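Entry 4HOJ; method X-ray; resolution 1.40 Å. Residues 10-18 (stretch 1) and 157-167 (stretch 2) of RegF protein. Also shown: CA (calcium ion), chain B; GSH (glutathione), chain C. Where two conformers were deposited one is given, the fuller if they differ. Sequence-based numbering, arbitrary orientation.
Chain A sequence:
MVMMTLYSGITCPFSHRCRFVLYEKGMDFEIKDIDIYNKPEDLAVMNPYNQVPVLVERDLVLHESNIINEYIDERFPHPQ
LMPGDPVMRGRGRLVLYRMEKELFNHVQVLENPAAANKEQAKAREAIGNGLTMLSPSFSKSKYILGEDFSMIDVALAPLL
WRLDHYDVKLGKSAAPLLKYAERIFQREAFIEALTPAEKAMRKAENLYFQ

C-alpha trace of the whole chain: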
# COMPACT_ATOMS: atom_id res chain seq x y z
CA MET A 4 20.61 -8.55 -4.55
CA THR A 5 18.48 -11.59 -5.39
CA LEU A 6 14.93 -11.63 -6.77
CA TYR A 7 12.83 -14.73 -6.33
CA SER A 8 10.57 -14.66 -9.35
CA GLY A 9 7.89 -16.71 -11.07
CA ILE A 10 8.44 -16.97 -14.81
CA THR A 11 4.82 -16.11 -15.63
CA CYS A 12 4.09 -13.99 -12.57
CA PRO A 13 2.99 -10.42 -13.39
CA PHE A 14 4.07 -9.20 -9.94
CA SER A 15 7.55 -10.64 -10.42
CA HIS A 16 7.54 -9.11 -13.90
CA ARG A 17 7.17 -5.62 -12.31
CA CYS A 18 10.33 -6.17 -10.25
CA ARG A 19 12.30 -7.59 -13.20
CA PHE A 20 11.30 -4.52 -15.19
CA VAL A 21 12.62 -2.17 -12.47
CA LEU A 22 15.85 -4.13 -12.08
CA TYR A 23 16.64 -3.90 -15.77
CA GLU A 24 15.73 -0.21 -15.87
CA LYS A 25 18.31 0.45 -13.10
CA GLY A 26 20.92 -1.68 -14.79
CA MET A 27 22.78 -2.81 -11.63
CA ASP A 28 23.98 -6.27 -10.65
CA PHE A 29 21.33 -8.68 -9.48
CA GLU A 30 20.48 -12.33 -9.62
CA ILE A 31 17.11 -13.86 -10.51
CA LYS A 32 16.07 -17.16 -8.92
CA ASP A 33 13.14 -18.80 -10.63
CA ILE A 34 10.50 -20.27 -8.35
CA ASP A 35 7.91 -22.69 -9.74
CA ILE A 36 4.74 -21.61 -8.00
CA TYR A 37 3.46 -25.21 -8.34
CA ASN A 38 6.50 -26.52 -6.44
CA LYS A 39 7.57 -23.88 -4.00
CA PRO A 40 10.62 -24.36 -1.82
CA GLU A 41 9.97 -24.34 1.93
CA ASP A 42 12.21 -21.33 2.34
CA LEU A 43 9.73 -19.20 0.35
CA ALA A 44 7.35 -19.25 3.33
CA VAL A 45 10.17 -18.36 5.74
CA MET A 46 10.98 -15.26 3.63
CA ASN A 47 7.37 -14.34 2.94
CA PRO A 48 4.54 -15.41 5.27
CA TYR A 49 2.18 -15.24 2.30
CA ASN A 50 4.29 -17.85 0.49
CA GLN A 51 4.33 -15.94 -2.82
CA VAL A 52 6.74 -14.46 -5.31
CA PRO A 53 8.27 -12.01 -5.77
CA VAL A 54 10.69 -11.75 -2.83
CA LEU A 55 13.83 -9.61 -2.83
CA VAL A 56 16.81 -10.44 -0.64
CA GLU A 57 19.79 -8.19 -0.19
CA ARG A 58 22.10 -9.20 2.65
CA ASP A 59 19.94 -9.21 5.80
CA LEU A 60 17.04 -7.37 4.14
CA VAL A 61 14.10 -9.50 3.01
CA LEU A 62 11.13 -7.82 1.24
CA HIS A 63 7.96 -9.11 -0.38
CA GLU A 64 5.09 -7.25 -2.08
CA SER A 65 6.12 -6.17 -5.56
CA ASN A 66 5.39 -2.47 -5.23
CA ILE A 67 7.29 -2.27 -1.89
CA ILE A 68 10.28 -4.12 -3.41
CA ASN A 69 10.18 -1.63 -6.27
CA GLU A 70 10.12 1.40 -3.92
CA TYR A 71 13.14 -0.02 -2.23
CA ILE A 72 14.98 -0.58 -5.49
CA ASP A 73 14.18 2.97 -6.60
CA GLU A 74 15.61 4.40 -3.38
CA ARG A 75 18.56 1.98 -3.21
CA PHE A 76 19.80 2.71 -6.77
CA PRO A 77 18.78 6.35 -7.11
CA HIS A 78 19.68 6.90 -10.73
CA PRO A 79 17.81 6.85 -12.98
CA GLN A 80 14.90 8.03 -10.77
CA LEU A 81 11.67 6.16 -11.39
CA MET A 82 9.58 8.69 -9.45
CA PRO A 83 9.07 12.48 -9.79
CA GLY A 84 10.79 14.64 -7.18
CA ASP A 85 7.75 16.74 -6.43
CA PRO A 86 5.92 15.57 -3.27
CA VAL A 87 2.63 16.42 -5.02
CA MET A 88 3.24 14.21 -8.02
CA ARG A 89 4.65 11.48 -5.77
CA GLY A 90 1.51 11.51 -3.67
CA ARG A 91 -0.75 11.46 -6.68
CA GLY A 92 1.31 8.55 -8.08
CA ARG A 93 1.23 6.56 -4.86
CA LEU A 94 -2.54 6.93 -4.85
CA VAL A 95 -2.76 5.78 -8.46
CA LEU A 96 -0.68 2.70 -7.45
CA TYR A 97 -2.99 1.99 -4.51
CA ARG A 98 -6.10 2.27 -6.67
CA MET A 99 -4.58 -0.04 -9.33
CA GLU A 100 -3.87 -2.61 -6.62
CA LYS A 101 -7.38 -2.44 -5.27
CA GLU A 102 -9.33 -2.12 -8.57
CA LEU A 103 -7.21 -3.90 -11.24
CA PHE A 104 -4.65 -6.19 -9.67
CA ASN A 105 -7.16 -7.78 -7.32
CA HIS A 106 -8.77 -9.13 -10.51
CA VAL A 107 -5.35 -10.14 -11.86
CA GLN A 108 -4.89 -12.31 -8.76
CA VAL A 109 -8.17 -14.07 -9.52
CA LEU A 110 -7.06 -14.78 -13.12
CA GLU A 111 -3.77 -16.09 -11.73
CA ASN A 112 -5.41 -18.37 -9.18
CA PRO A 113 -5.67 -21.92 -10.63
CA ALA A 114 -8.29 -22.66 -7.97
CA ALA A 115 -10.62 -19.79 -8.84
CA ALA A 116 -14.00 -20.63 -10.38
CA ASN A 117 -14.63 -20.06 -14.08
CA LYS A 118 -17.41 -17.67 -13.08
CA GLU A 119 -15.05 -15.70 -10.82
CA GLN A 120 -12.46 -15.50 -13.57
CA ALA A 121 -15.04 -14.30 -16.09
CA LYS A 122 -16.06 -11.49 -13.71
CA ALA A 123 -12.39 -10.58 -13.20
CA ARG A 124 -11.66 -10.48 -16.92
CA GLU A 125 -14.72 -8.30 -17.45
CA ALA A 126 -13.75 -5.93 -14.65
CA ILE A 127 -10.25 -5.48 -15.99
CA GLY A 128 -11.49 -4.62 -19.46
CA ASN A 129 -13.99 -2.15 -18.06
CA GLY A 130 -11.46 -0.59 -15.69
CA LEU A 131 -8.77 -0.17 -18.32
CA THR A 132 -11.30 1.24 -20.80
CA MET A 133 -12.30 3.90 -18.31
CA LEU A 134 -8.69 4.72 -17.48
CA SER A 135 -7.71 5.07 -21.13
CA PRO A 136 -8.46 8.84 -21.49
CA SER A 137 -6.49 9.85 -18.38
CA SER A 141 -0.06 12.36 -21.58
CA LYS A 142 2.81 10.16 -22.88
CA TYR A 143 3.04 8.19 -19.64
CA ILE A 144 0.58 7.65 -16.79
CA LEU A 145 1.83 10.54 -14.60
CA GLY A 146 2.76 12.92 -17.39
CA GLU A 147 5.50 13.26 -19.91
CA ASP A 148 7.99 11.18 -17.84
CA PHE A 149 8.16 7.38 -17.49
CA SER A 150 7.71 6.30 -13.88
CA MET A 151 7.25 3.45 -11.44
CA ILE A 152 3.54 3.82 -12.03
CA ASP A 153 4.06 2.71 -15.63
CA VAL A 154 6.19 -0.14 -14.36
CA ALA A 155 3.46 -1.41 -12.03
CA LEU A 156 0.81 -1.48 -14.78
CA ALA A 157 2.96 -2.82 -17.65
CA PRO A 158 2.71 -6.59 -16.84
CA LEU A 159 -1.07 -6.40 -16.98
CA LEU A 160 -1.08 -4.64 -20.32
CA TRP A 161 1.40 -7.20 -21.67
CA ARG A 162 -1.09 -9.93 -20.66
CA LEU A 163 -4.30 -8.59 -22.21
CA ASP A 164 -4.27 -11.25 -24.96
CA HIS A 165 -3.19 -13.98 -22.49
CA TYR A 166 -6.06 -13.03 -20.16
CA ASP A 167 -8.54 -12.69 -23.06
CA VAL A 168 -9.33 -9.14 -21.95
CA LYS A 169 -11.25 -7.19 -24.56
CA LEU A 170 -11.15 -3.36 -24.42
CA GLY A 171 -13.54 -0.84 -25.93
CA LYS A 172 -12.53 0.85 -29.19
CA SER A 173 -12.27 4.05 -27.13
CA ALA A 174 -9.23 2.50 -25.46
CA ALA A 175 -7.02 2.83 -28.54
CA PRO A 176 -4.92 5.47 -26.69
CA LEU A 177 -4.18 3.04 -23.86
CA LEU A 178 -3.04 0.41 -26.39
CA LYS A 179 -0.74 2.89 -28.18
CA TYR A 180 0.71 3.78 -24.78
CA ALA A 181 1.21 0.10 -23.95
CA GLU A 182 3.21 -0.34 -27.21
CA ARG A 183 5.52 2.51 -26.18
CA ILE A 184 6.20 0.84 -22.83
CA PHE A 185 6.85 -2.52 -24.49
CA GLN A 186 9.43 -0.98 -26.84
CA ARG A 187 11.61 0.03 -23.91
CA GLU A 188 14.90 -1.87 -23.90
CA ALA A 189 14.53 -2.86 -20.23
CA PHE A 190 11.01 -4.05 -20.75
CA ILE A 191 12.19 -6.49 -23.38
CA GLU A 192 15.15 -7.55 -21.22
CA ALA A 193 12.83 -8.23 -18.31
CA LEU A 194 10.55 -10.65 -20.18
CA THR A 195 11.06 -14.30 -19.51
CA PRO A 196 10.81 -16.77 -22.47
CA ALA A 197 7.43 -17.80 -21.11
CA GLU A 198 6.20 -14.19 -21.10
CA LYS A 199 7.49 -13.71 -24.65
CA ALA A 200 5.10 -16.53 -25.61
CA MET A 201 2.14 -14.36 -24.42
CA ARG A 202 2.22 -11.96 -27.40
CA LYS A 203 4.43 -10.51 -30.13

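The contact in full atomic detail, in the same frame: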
# COMPACT_ATOMS: atom_id res chain seq x y z
N ILE A 10 8.18 -17.30 -13.41
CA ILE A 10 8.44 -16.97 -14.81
C ILE A 10 7.22 -16.44 -15.54
O ILE A 10 7.33 -15.80 -16.58
CB ILE A 10 9.04 -18.13 -15.56
CG1 ILE A 10 8.11 -19.35 -15.62
CG2 ILE A 10 10.39 -18.54 -14.89
CD1 ILE A 10 8.66 -20.47 -16.51
N THR A 11 6.03 -16.71 -15.01
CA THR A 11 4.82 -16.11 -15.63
C THR A 11 4.13 -15.16 -14.68
O THR A 11 3.00 -14.75 -14.97
CB THR A 11 3.80 -17.15 -16.18
OG1 THR A 11 3.35 -17.97 -15.10
CG2 THR A 11 4.45 -18.03 -17.27
N CYS A 12 4.77 -14.76 -13.59
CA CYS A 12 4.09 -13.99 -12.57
C CYS A 12 4.13 -12.49 -12.92
O CYS A 12 5.23 -11.92 -13.00
CB CYS A 12 4.81 -14.23 -11.23
SG CYS A 12 4.24 -13.19 -9.89
N PRO A 13 2.96 -11.85 -13.04
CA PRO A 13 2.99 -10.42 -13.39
C PRO A 13 3.61 -9.56 -12.30
O PRO A 13 4.13 -8.48 -12.60
CB PRO A 13 1.49 -10.07 -13.66
CG PRO A 13 0.70 -11.16 -12.88
CD PRO A 13 1.59 -12.43 -12.99
N PHE A 14 3.52 -9.98 -11.04
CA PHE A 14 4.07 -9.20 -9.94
C PHE A 14 5.55 -9.29 -9.92
O PHE A 14 6.24 -8.28 -9.75
CB PHE A 14 3.42 -9.63 -8.61
CG PHE A 14 1.93 -9.49 -8.63
CD1 PHE A 14 1.36 -8.23 -8.53
CD2 PHE A 14 1.11 -10.56 -8.83
CE1 PHE A 14 0.00 -8.06 -8.55
CE2 PHE A 14 -0.28 -10.41 -8.92
CZ PHE A 14 -0.83 -9.14 -8.78
N SER A 15 6.10 -10.48 -10.23
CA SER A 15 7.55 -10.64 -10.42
C SER A 15 8.06 -9.84 -11.65
O SER A 15 9.16 -9.29 -11.64
CB SER A 15 7.91 -12.15 -10.64
OG SER A 15 7.56 -12.91 -9.46
N HIS A 16 7.22 -9.82 -12.68
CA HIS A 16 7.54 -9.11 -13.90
C HIS A 16 7.78 -7.61 -13.59
O HIS A 16 8.72 -6.99 -14.10
CB HIS A 16 6.39 -9.34 -14.87
CG HIS A 16 6.64 -8.87 -16.26
ND1 HIS A 16 5.67 -9.01 -17.22
CD2 HIS A 16 7.68 -8.20 -16.83
CE1 HIS A 16 6.13 -8.51 -18.36
NE2 HIS A 16 7.35 -8.00 -18.15
N ARG A 17 6.98 -7.04 -12.66
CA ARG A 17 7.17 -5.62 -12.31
C ARG A 17 8.58 -5.43 -11.78
O ARG A 17 9.27 -4.46 -12.15
CB ARG A 17 6.22 -5.15 -11.18
CG ARG A 17 4.77 -5.20 -11.48
CD ARG A 17 4.01 -4.83 -10.20
NE ARG A 17 2.61 -4.49 -10.46
CZ ARG A 17 1.72 -4.34 -9.48
NH1 ARG A 17 2.01 -4.69 -8.21
NH2 ARG A 17 0.52 -3.91 -9.82
N CYS A 18 9.01 -6.33 -10.89
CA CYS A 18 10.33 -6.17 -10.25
C CYS A 18 11.46 -6.41 -11.24
O CYS A 18 12.45 -5.68 -11.24
CB CYS A 18 10.44 -7.13 -9.07
SG CYS A 18 9.17 -6.88 -7.80
N ALA A 157 2.52 -2.24 -16.38
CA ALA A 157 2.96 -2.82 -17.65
C ALA A 157 2.70 -4.34 -17.72
O ALA A 157 2.32 -4.81 -18.76
CB ALA A 157 4.45 -2.48 -17.89
N PRO A 158 2.96 -5.13 -16.68
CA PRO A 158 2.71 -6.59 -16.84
C PRO A 158 1.29 -6.95 -17.12
O PRO A 158 1.05 -7.99 -17.77
CB PRO A 158 3.19 -7.16 -15.51
CG PRO A 158 4.27 -6.10 -15.05
CD PRO A 158 3.57 -4.82 -15.37
N LEU A 159 0.33 -6.16 -16.63
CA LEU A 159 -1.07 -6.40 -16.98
C LEU A 159 -1.35 -6.08 -18.43
O LEU A 159 -1.93 -6.89 -19.13
CB LEU A 159 -1.99 -5.62 -16.06
CG LEU A 159 -3.47 -5.57 -16.47
CD1 LEU A 159 -4.01 -6.99 -16.60
CD2 LEU A 159 -4.25 -4.79 -15.42
N LEU A 160 -0.87 -4.96 -18.90
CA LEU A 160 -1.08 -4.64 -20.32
C LEU A 160 -0.41 -5.64 -21.25
O LEU A 160 -0.97 -5.96 -22.30
CB LEU A 160 -0.58 -3.20 -20.61
CG LEU A 160 -1.23 -2.13 -19.73
CD1 LEU A 160 -0.71 -0.73 -20.11
CD2 LEU A 160 -2.71 -2.20 -19.90
N TRP A 161 0.76 -6.18 -20.85
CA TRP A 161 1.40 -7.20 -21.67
C TRP A 161 0.51 -8.42 -21.81
O TRP A 161 0.56 -9.08 -22.85
CB TRP A 161 2.71 -7.58 -20.97
CG TRP A 161 3.48 -8.58 -21.75
CD1 TRP A 161 3.63 -9.89 -21.42
CD2 TRP A 161 4.17 -8.40 -23.01
NE1 TRP A 161 4.35 -10.56 -22.40
CE2 TRP A 161 4.72 -9.65 -23.36
CE3 TRP A 161 4.36 -7.30 -23.86
CZ2 TRP A 161 5.44 -9.84 -24.54
CZ3 TRP A 161 5.11 -7.49 -25.02
CH2 TRP A 161 5.63 -8.75 -25.34
N ARG A 162 -0.30 -8.72 -20.78
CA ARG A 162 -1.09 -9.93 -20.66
C ARG A 162 -2.51 -9.77 -21.15
O ARG A 162 -3.29 -10.74 -20.96
CB ARG A 162 -1.09 -10.42 -19.18
CG ARG A 162 0.25 -11.05 -18.78
CD ARG A 162 0.35 -11.14 -17.23
NE ARG A 162 1.50 -11.92 -16.83
CZ ARG A 162 2.78 -11.53 -16.86
NH1 ARG A 162 3.05 -10.26 -17.27
NH2 ARG A 162 3.76 -12.30 -16.42
N LEU A 163 -2.88 -8.68 -21.83
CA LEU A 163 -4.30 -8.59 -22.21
C LEU A 163 -4.73 -9.71 -23.13
O LEU A 163 -5.83 -10.29 -22.93
CB LEU A 163 -4.67 -7.26 -22.84
CG LEU A 163 -4.40 -6.06 -21.93
CD1 LEU A 163 -4.73 -4.77 -22.66
CD2 LEU A 163 -5.16 -6.18 -20.63
N ASP A 164 -3.91 -10.10 -24.12
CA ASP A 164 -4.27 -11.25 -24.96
C ASP A 164 -4.30 -12.55 -24.14
O ASP A 164 -5.26 -13.37 -24.26
CB ASP A 164 -3.29 -11.33 -26.15
CG ASP A 164 -3.65 -12.42 -27.16
OD1 ASP A 164 -4.70 -13.11 -27.07
OD2 ASP A 164 -2.85 -12.59 -28.12
N HIS A 165 -3.28 -12.78 -23.32
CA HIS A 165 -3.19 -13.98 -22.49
C HIS A 165 -4.45 -14.14 -21.64
O HIS A 165 -4.99 -15.24 -21.53
CB HIS A 165 -1.90 -13.88 -21.64
CG HIS A 165 -1.74 -14.95 -20.61
ND1 HIS A 165 -1.56 -16.27 -20.93
CD2 HIS A 165 -1.80 -14.89 -19.25
CE1 HIS A 165 -1.47 -16.99 -19.82
NE2 HIS A 165 -1.60 -16.18 -18.78
N TYR A 166 -4.89 -13.04 -21.01
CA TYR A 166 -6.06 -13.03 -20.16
C TYR A 166 -7.39 -12.94 -20.92
O TYR A 166 -8.46 -12.96 -20.31
CB TYR A 166 -6.00 -11.83 -19.21
CG TYR A 166 -4.93 -11.90 -18.11
CD1 TYR A 166 -4.53 -13.09 -17.55
CD2 TYR A 166 -4.42 -10.73 -17.60
CE1 TYR A 166 -3.59 -13.15 -16.50
CE2 TYR A 166 -3.48 -10.76 -16.53
CZ TYR A 166 -3.09 -11.92 -16.01
OH TYR A 166 -2.16 -11.97 -14.99
N ASP A 167 -7.34 -12.84 -22.24
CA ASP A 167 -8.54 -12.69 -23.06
C ASP A 167 -9.39 -11.46 -22.68
O ASP A 167 -10.61 -11.47 -22.75
CB ASP A 167 -9.40 -13.98 -23.04
CG ASP A 167 -8.65 -15.21 -23.58
OD1 ASP A 167 -7.77 -15.05 -24.45
OD2 ASP A 167 -8.93 -16.36 -23.20
CA CA B . -6.18 -14.44 -26.11
N1 GSH C . 0.56 -8.68 -3.63
CA1 GSH C . 1.62 -9.55 -4.21
C1 GSH C . 2.67 -8.71 -4.84
O11 GSH C . 3.87 -9.10 -4.85
O12 GSH C . 2.31 -7.65 -5.37
CB1 GSH C . 1.03 -10.61 -5.15
CG1 GSH C . 2.04 -11.68 -5.57
CD1 GSH C . 1.33 -12.87 -6.19
OE1 GSH C . 0.13 -12.92 -6.35
N2 GSH C . 2.21 -13.86 -6.59
CA2 GSH C . 1.66 -15.08 -7.17
C2 GSH C . 2.07 -16.20 -6.25
O2 GSH C . 3.14 -16.35 -5.69
CB2 GSH C . 2.18 -15.43 -8.52
SG2 GSH C . 1.92 -14.17 -9.74
N3 GSH C . 1.07 -17.26 -6.16
CA3 GSH C . 1.29 -18.42 -5.32
C3 GSH C . 0.23 -18.41 -4.26
O31 GSH C . -0.59 -17.46 -4.03
O32 GSH C . 0.19 -19.44 -3.55
O HOH W 1 0.53 -14.57 -16.30
O HOH W 2 -5.34 -16.49 -24.76
O HOH W 3 -7.78 -12.74 -26.57

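Residues 157-167 meet the start of the helix at 13-18 through a small contact, 350 Å² summed over both sides, in which a proline platform is followed by one arginine that ties two parts of stretch 1 together. The helix axes, at 126° between their N-to-C directions, approach to 9.0 Å, and the shortest CA-CA spacing, 5.2 Å, falls between Pro13 and Pro158.

Pro158 points toward stretch 1, and its compact ring fits this narrow spacing. Its CB lies 3.8 Å from Pro13 CB and 3.3 Å from Pro13 O, while Pro158 CG sits over one face of the His16 imidazole, 4.1 Å from the ring centroid, in a CH-pi contact. Pro158 CG also reaches the aliphatic part of Arg17, 3.7 Å from Arg17 CG.

One turn later, the edge of His16 meets the Trp161 five-membered ring in an offset edge-to-face pair; the planes stand at 88°, with CE1 of His16 4.2 Å from CD1 of Trp161.

Arg162 supplies the main polar link. Its chi1 is m, and chi2 and chi3 are t, so the extended chain carries the guanidinium to stretch 1. There Arg162 NH2 donates to Thr11 O (2.9 Å, 167°) and Arg162 NH1 donates to His16 ND1 (2.9 Å, 169°), which requires ND1 to be unprotonated. Both acceptors lie near the guanidinium plane, while Pro13 N lies over one face, 3.5 Å from Arg162 NH2. Arg162 NH1 also donates to Pro158 O at 3.1 Å, bracing the side chain against the helix that precedes it, and water 1 links Arg162 NE (2.9 Å) to Thr11 O (2.8 Å). The buried guanidinium is thus well supplied with acceptors.

Farther on, Asp164 stays out of reach and instead binds calcium. Tyr166 starts sideways, but its end comes nearer, placing Tyr166 OH 3.6 Å from Pro13 CG. Asp167, also out of reach, joins Asp164 at the calcium.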